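Local coordinates for 3-oxoacyl-(Acyl-carrier protein) synthase (Burkholderia xenovorans, PDB 4EFI) that probably catalyses carbon-carbon bond formation in fatty acid synthesis, as a 3-oxoacyl-(acyl-carrier protein) synthase of the KAS III type, at residues S170-D175 / Y298-C303; H270-F275 / F328-G333. All coordinates share one frame; numbering follows the deposited sequence.

Contact 1. Residues S170-D175 / Y298-C303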
loop_
_atom_site.group_PDB
_atom_site.type_symbol
_atom_site.label_atom_id
_atom_site.label_comp_id
_atom_site.label_asym_id
_atom_site.label_seq_id
_atom_site.Cartn_x
_atom_site.Cartn_y
_atom_site.Cartn_z
ATOM N N SER A 170 -17.313 -2.985 -4.994
ATOM C CA SER A 170 -17.350 -4.447 -4.880
ATOM C C SER A 170 -16.408 -5.139 -5.839
ATOM O O SER A 170 -15.788 -6.148 -5.496
ATOM C CB SER A 170 -18.762 -4.969 -5.124
ATOM O OG SER A 170 -19.579 -4.747 -3.999
ATOM N N LEU A 171 -16.300 -4.631 -7.060
ATOM C CA LEU A 171 -15.472 -5.271 -8.070
ATOM C C LEU A 171 -14.001 -4.872 -7.980
ATOM O O LEU A 171 -13.147 -5.490 -8.616
ATOM C CB LEU A 171 -16.000 -4.882 -9.459
ATOM C CG LEU A 171 -17.335 -5.469 -9.921
ATOM C CD1 LEU A 171 -17.770 -4.799 -11.209
ATOM C CD2 LEU A 171 -17.248 -6.962 -10.143
ATOM N N LEU A 172 -13.697 -3.842 -7.204
ATOM C CA LEU A 172 -12.386 -3.224 -7.220
ATOM C C LEU A 172 -11.373 -3.773 -6.224
ATOM O O LEU A 172 -10.218 -3.987 -6.556
ATOM C CB LEU A 172 -12.554 -1.724 -6.974
ATOM C CG LEU A 172 -11.263 -0.914 -6.953
ATOM C CD1 LEU A 172 -10.505 -1.010 -8.246
ATOM C CD2 LEU A 172 -11.606 0.539 -6.647
ATOM N N PHE A 173 -11.806 -3.992 -4.993
ATOM C CA PHE A 173 -10.866 -4.228 -3.897
ATOM C C PHE A 173 -10.575 -5.692 -3.608
ATOM O O PHE A 173 -11.477 -6.550 -3.593
ATOM C CB PHE A 173 -11.349 -3.542 -2.614
ATOM C CG PHE A 173 -11.312 -2.042 -2.691
ATOM C CD1 PHE A 173 -10.106 -1.365 -2.612
ATOM C CD2 PHE A 173 -12.472 -1.307 -2.865
ATOM C CE1 PHE A 173 -10.075 0.041 -2.690
ATOM C CE2 PHE A 173 -12.439 0.074 -2.949
ATOM C CZ PHE A 173 -11.251 0.737 -2.868
ATOM N N GLY A 174 -9.306 -5.952 -3.333
ATOM C CA GLY A 174 -8.837 -7.230 -2.839
ATOM C C GLY A 174 -8.063 -7.015 -1.549
ATOM O O GLY A 174 -7.822 -5.869 -1.145
ATOM N N ASP A 175 -7.649 -8.114 -0.928
ATOM C CA ASP A 175 -6.985 -8.083 0.368
ATOM C C ASP A 175 -5.551 -8.604 0.285
ATOM O O ASP A 175 -5.267 -9.543 -0.454
ATOM C CB ASP A 175 -7.765 -8.931 1.372
ATOM C CG ASP A 175 -9.169 -8.417 1.610
ATOM O OD1 ASP A 175 -9.421 -7.223 1.361
ATOM O OD2 ASP A 175 -10.018 -9.209 2.057
ATOM N N TYR A 298 -5.026 -9.375 -8.287
ATOM C CA TYR A 298 -5.176 -9.065 -6.871
ATOM C C TYR A 298 -6.171 -7.955 -6.562
ATOM O O TYR A 298 -6.489 -7.729 -5.392
ATOM C CB TYR A 298 -3.826 -8.741 -6.211
ATOM C CG TYR A 298 -2.870 -9.884 -6.355
ATOM C CD1 TYR A 298 -3.033 -11.050 -5.613
ATOM C CD2 TYR A 298 -1.839 -9.840 -7.301
ATOM C CE1 TYR A 298 -2.176 -12.133 -5.791
ATOM C CE2 TYR A 298 -0.996 -10.910 -7.485
ATOM C CZ TYR A 298 -1.171 -12.046 -6.734
ATOM O OH TYR A 298 -0.323 -13.134 -6.906
ATOM N N GLY A 299 -6.688 -7.278 -7.587
ATOM C CA GLY A 299 -7.474 -6.079 -7.361
ATOM C C GLY A 299 -6.637 -4.996 -6.714
ATOM O O GLY A 299 -5.411 -5.086 -6.626
ATOM N N ASN A 300 -7.316 -3.950 -6.263
ATOM C CA ASN A 300 -6.714 -2.851 -5.517
ATOM C C ASN A 300 -6.614 -3.299 -4.063
ATOM O O ASN A 300 -7.636 -3.553 -3.436
ATOM C CB ASN A 300 -7.639 -1.641 -5.684
ATOM C CG ASN A 300 -7.271 -0.444 -4.851
ATOM O OD1 ASN A 300 -6.628 -0.538 -3.803
ATOM N ND2 ASN A 300 -7.736 0.720 -5.306
ATOM N N THR A 301 -5.392 -3.414 -3.538
ATOM C CA THR A 301 -5.169 -3.908 -2.174
ATOM C C THR A 301 -4.760 -2.795 -1.231
ATOM O O THR A 301 -4.117 -3.026 -0.209
ATOM C CB THR A 301 -4.127 -5.038 -2.132
ATOM O OG1 THR A 301 -2.882 -4.590 -2.690
ATOM C CG2 THR A 301 -4.648 -6.268 -2.890
ATOM N N SER A 302 -5.193 -1.582 -1.550
ATOM C CA SER A 302 -5.046 -0.461 -0.610
ATOM C C SER A 302 -3.592 -0.319 -0.183
ATOM O O SER A 302 -2.707 -0.195 -1.022
ATOM C CB SER A 302 -5.925 -0.719 0.613
ATOM O OG SER A 302 -5.899 0.399 1.506
ATOM N N CYS A 303 -3.275 -0.059 1.074
ATOM C CA CYS A 303 -1.886 0.217 1.447
ATOM C C CYS A 303 -0.890 -0.891 1.084
ATOM O O CYS A 303 0.299 -0.625 0.985
ATOM C CB CYS A 303 -1.748 0.527 2.945
ATOM S SG CYS A 303 -2.327 -0.778 4.024
HETATM O O HOH W 1 -6.068 -9.719 -3.512
#
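Leu172 meets Asn300 through both backbone and side chain. Two loops join here, one from each half of a thiolase-type fold. The sequence Asn300-Thr301-Ser302 matches the Asn-Thr-Ser that carries the active-site asparagine in KAS III relatives. Asn300 is therefore probably part of the Cys-His-Asn catalytic set.

Leu172 O accepts a nearly straight hydrogen bond from Asn300 N (2.9 Å, 171° at the hydrogen). The methyl Leu172 CD1 lies 3.9 Å from Asn300 CB. The other methyl, CD2, covers one face of the neighbouring Phe173 ring. Phe173 is bridged to Asn300 in a single parallel-type bridge. Its CG is anti to the carbonyl carbon (chi1 -68°), which sets the ring alongside the Asn300 side chain. Phe173 CE1 reaches 3.6 Å from Asn300 CG, with ring and amide planes 53° apart. Asn300 O sits at the ring edge, near its plane.

Gly174 N completes the bridge by donating to Asn300 O at 2.9 Å. Bare of a side chain, Gly174 also brings its CA to 3.5 Å from Tyr298 O, a CA-H...O contact. Thr301 CG2 rests on the Gly174 carbonyl. Asp175 CB points away from 298-303; its OD2 is hydrogen-bonded to Ser159 OG and Ala60 N. A water lies within hydrogen-bonding distance of both Tyr298 O and Asp175 O and may bridge them.

The Asn300 amide is held at both ends. Asn300 ND2 is hydrogen-bonded to Ala272 O, while Asn300 OD1 accepts from Ser302 N at 2.9 Å in an Asx turn.

Contact 2. Residues H270-F275 / F328-G333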
loop_
_atom_site.group_PDB
_atom_site.type_symbol
_atom_site.label_atom_id
_atom_site.label_comp_id
_atom_site.label_asym_id
_atom_site.label_seq_id
_atom_site.Cartn_x
_atom_site.Cartn_y
_atom_site.Cartn_z
ATOM N N HIS A 270 0.574 2.897 -6.601
ATOM C CA HIS A 270 -0.584 2.311 -5.973
ATOM C C HIS A 270 -1.537 1.882 -7.059
ATOM O O HIS A 270 -1.806 2.648 -8.003
ATOM C CB HIS A 270 -1.248 3.318 -5.052
ATOM C CG HIS A 270 -2.652 2.945 -4.674
ATOM N ND1 HIS A 270 -2.954 1.772 -4.099
ATOM C CD2 HIS A 270 -3.851 3.629 -4.828
ATOM C CE1 HIS A 270 -4.276 1.709 -3.885
ATOM N NE2 HIS A 270 -4.822 2.846 -4.331
ATOM N N GLN A 271 -2.055 0.661 -6.954
ATOM C CA GLN A 271 -2.851 0.050 -8.010
ATOM C C GLN A 271 -4.315 0.469 -7.892
ATOM O O GLN A 271 -5.183 -0.323 -7.535
ATOM C CB GLN A 271 -2.690 -1.466 -7.965
ATOM C CG GLN A 271 -1.227 -1.907 -8.137
ATOM C CD GLN A 271 -0.783 -1.854 -9.580
ATOM O OE1 GLN A 271 -1.194 -2.681 -10.397
ATOM N NE2 GLN A 271 0.074 -0.882 -9.902
ATOM N N ALA A 272 -4.585 1.737 -8.166
ATOM C CA ALA A 272 -5.896 2.306 -7.902
ATOM C C ALA A 272 -6.968 1.699 -8.801
ATOM O O ALA A 272 -8.038 1.295 -8.329
ATOM C CB ALA A 272 -5.854 3.826 -8.079
ATOM N N ASN A 273 -6.688 1.699 -10.099
ATOM C CA ASN A 273 -7.462 1.039 -11.145
ATOM C C ASN A 273 -6.690 1.248 -12.445
ATOM O O ASN A 273 -5.914 2.202 -12.578
ATOM C CB ASN A 273 -8.906 1.544 -11.235
ATOM C CG ASN A 273 -9.009 2.975 -11.714
ATOM O OD1 ASN A 273 -8.900 3.248 -12.905
ATOM N ND2 ASN A 273 -9.288 3.882 -10.799
ATOM N N LEU A 274 -6.886 0.365 -13.414
ATOM C CA LEU A 274 -6.030 0.373 -14.591
ATOM C C LEU A 274 -6.210 1.634 -15.434
ATOM O O LEU A 274 -5.248 2.180 -15.938
ATOM C CB LEU A 274 -6.269 -0.895 -15.428
ATOM C CG LEU A 274 -5.329 -1.047 -16.626
ATOM C CD1 LEU A 274 -3.866 -1.063 -16.228
ATOM C CD2 LEU A 274 -5.675 -2.332 -17.373
ATOM N N PHE A 275 -7.443 2.099 -15.560
ATOM C CA PHE A 275 -7.756 3.325 -16.308
ATOM C C PHE A 275 -6.918 4.490 -15.762
ATOM O O PHE A 275 -6.247 5.203 -16.525
ATOM C CB PHE A 275 -9.267 3.612 -16.191
ATOM C CG PHE A 275 -9.738 4.830 -16.944
ATOM C CD1 PHE A 275 -9.990 4.768 -18.304
ATOM C CD2 PHE A 275 -9.980 6.023 -16.275
ATOM C CE1 PHE A 275 -10.445 5.881 -18.991
ATOM C CE2 PHE A 275 -10.439 7.137 -16.957
ATOM C CZ PHE A 275 -10.674 7.064 -18.312
ATOM N N PHE A 328 4.962 5.521 -5.804
ATOM C CA PHE A 328 4.006 6.629 -5.719
ATOM C C PHE A 328 2.687 6.129 -5.187
ATOM O O PHE A 328 2.024 5.336 -5.837
ATOM C CB PHE A 328 3.824 7.264 -7.105
ATOM C CG PHE A 328 5.116 7.677 -7.732
ATOM C CD1 PHE A 328 5.744 8.850 -7.338
ATOM C CD2 PHE A 328 5.756 6.849 -8.631
ATOM C CE1 PHE A 328 6.968 9.210 -7.865
ATOM C CE2 PHE A 328 6.989 7.205 -9.165
ATOM C CZ PHE A 328 7.582 8.394 -8.787
ATOM N N GLY A 329 2.329 6.605 -3.999
ATOM C CA GLY A 329 1.079 6.245 -3.361
ATOM C C GLY A 329 0.209 7.474 -3.213
ATOM O O GLY A 329 0.705 8.573 -2.984
ATOM N N PHE A 330 -1.092 7.289 -3.385
ATOM C CA PHE A 330 -2.041 8.388 -3.306
ATOM C C PHE A 330 -3.404 7.843 -2.906
ATOM O O PHE A 330 -3.715 6.688 -3.176
ATOM C CB PHE A 330 -2.135 9.061 -4.674
ATOM C CG PHE A 330 -2.148 8.084 -5.810
ATOM C CD1 PHE A 330 -0.970 7.533 -6.278
ATOM C CD2 PHE A 330 -3.342 7.694 -6.388
ATOM C CE1 PHE A 330 -0.980 6.621 -7.314
ATOM C CE2 PHE A 330 -3.357 6.782 -7.425
ATOM C CZ PHE A 330 -2.174 6.246 -7.888
ATOM N N GLY A 331 -4.229 8.682 -2.294
ATOM C CA GLY A 331 -5.566 8.271 -1.908
ATOM C C GLY A 331 -6.052 8.962 -0.651
ATOM O O GLY A 331 -6.049 10.184 -0.571
ATOM N N VAL A 332 -6.666 8.093 0.135
ATOM C CA VAL A 332 -7.388 8.486 1.343
ATOM C C VAL A 332 -6.673 9.606 2.100
ATOM O O VAL A 332 -5.486 9.505 2.370
ATOM C CB VAL A 332 -7.568 7.278 2.304
ATOM C CG1 VAL A 332 -8.267 7.698 3.572
ATOM C CG2 VAL A 332 -8.372 6.185 1.675
ATOM N N GLY A 333 -7.406 10.652 2.463
ATOM C CA GLY A 333 -6.870 11.696 3.319
ATOM C C GLY A 333 -7.465 13.063 3.033
ATOM O O GLY A 333 -8.139 13.629 3.882
#
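The His270 imidazole points its edge at a face of the Phe330 ring. The centroids are 5.4 Å apart and the planes meet at 74°, a T-shaped pair. His270 CB lies over a face of the phenyl ring, 4.0 Å from Phe330 CE1 and toward the rim. One face of the imidazole carries the backbone N of Ala272, also offset to the rim. Phe330 CE2 touches the methyl CB of Ala272 at 3.9 Å, and this methyl comes in obliquely. Phe330 CZ lies 3.6 Å from the carbonyl O of His270.

His270 CG is anti to the backbone N (chi1 163°), which sets the imidazole edge against the Phe330 ring. Phe330 O approaches the imidazole obliquely, 3.5 Å from His270 CD2. His270 CB also passes 4.1 Å from Gly329 CA, in the glycine between the two phenylalanines of the strand. Phe330 also packs on Thr242 and Val246 of helix 235-257 and on Leu280 of helix 274-283.

The backbone link is a hydrogen bond from His270 N to Phe328 O, at 2.9 Å. It continues the parallel pairing of strand 266-269 with strand 323-331, in the C-terminal half of a thiolase-type fold. His270 follows directly on the edge strand and begins the His-Gln-Ala-Asn sequence of KAS III enzymes. It touches Cys128, consistent with a Cys-His-Asn active site as in relatives. His270 ND1 is hydrogen-bonded to Ser305 OG.

Past His270 the chain bends in an inverse gamma turn centred on Gln271, closed by a weak bond from Ala272 N to His270 O.

Overall arrangement
From the N terminus the chain first passes 170-175, the loop after helix 167-170. It reaches 270-275 at the end of strand 266-269. The loop 298-303 follows and closes contact 1. Strand 323-331 ends in 328-333 and closes contact 2. The segments alternate along the chain, so the two closures cross. Contact 1 ties the loop leading into strand 176-184 of the six-stranded sheet to the C-terminal half. Contact 2 ties the turn leaving strand 266-269 to the end of its neighbour, strand 323-331. Their centres lie about 11 Å apart. The Asn300 side chain lies between the two contacts, with Asn300 OD1 packed on His270 CE1.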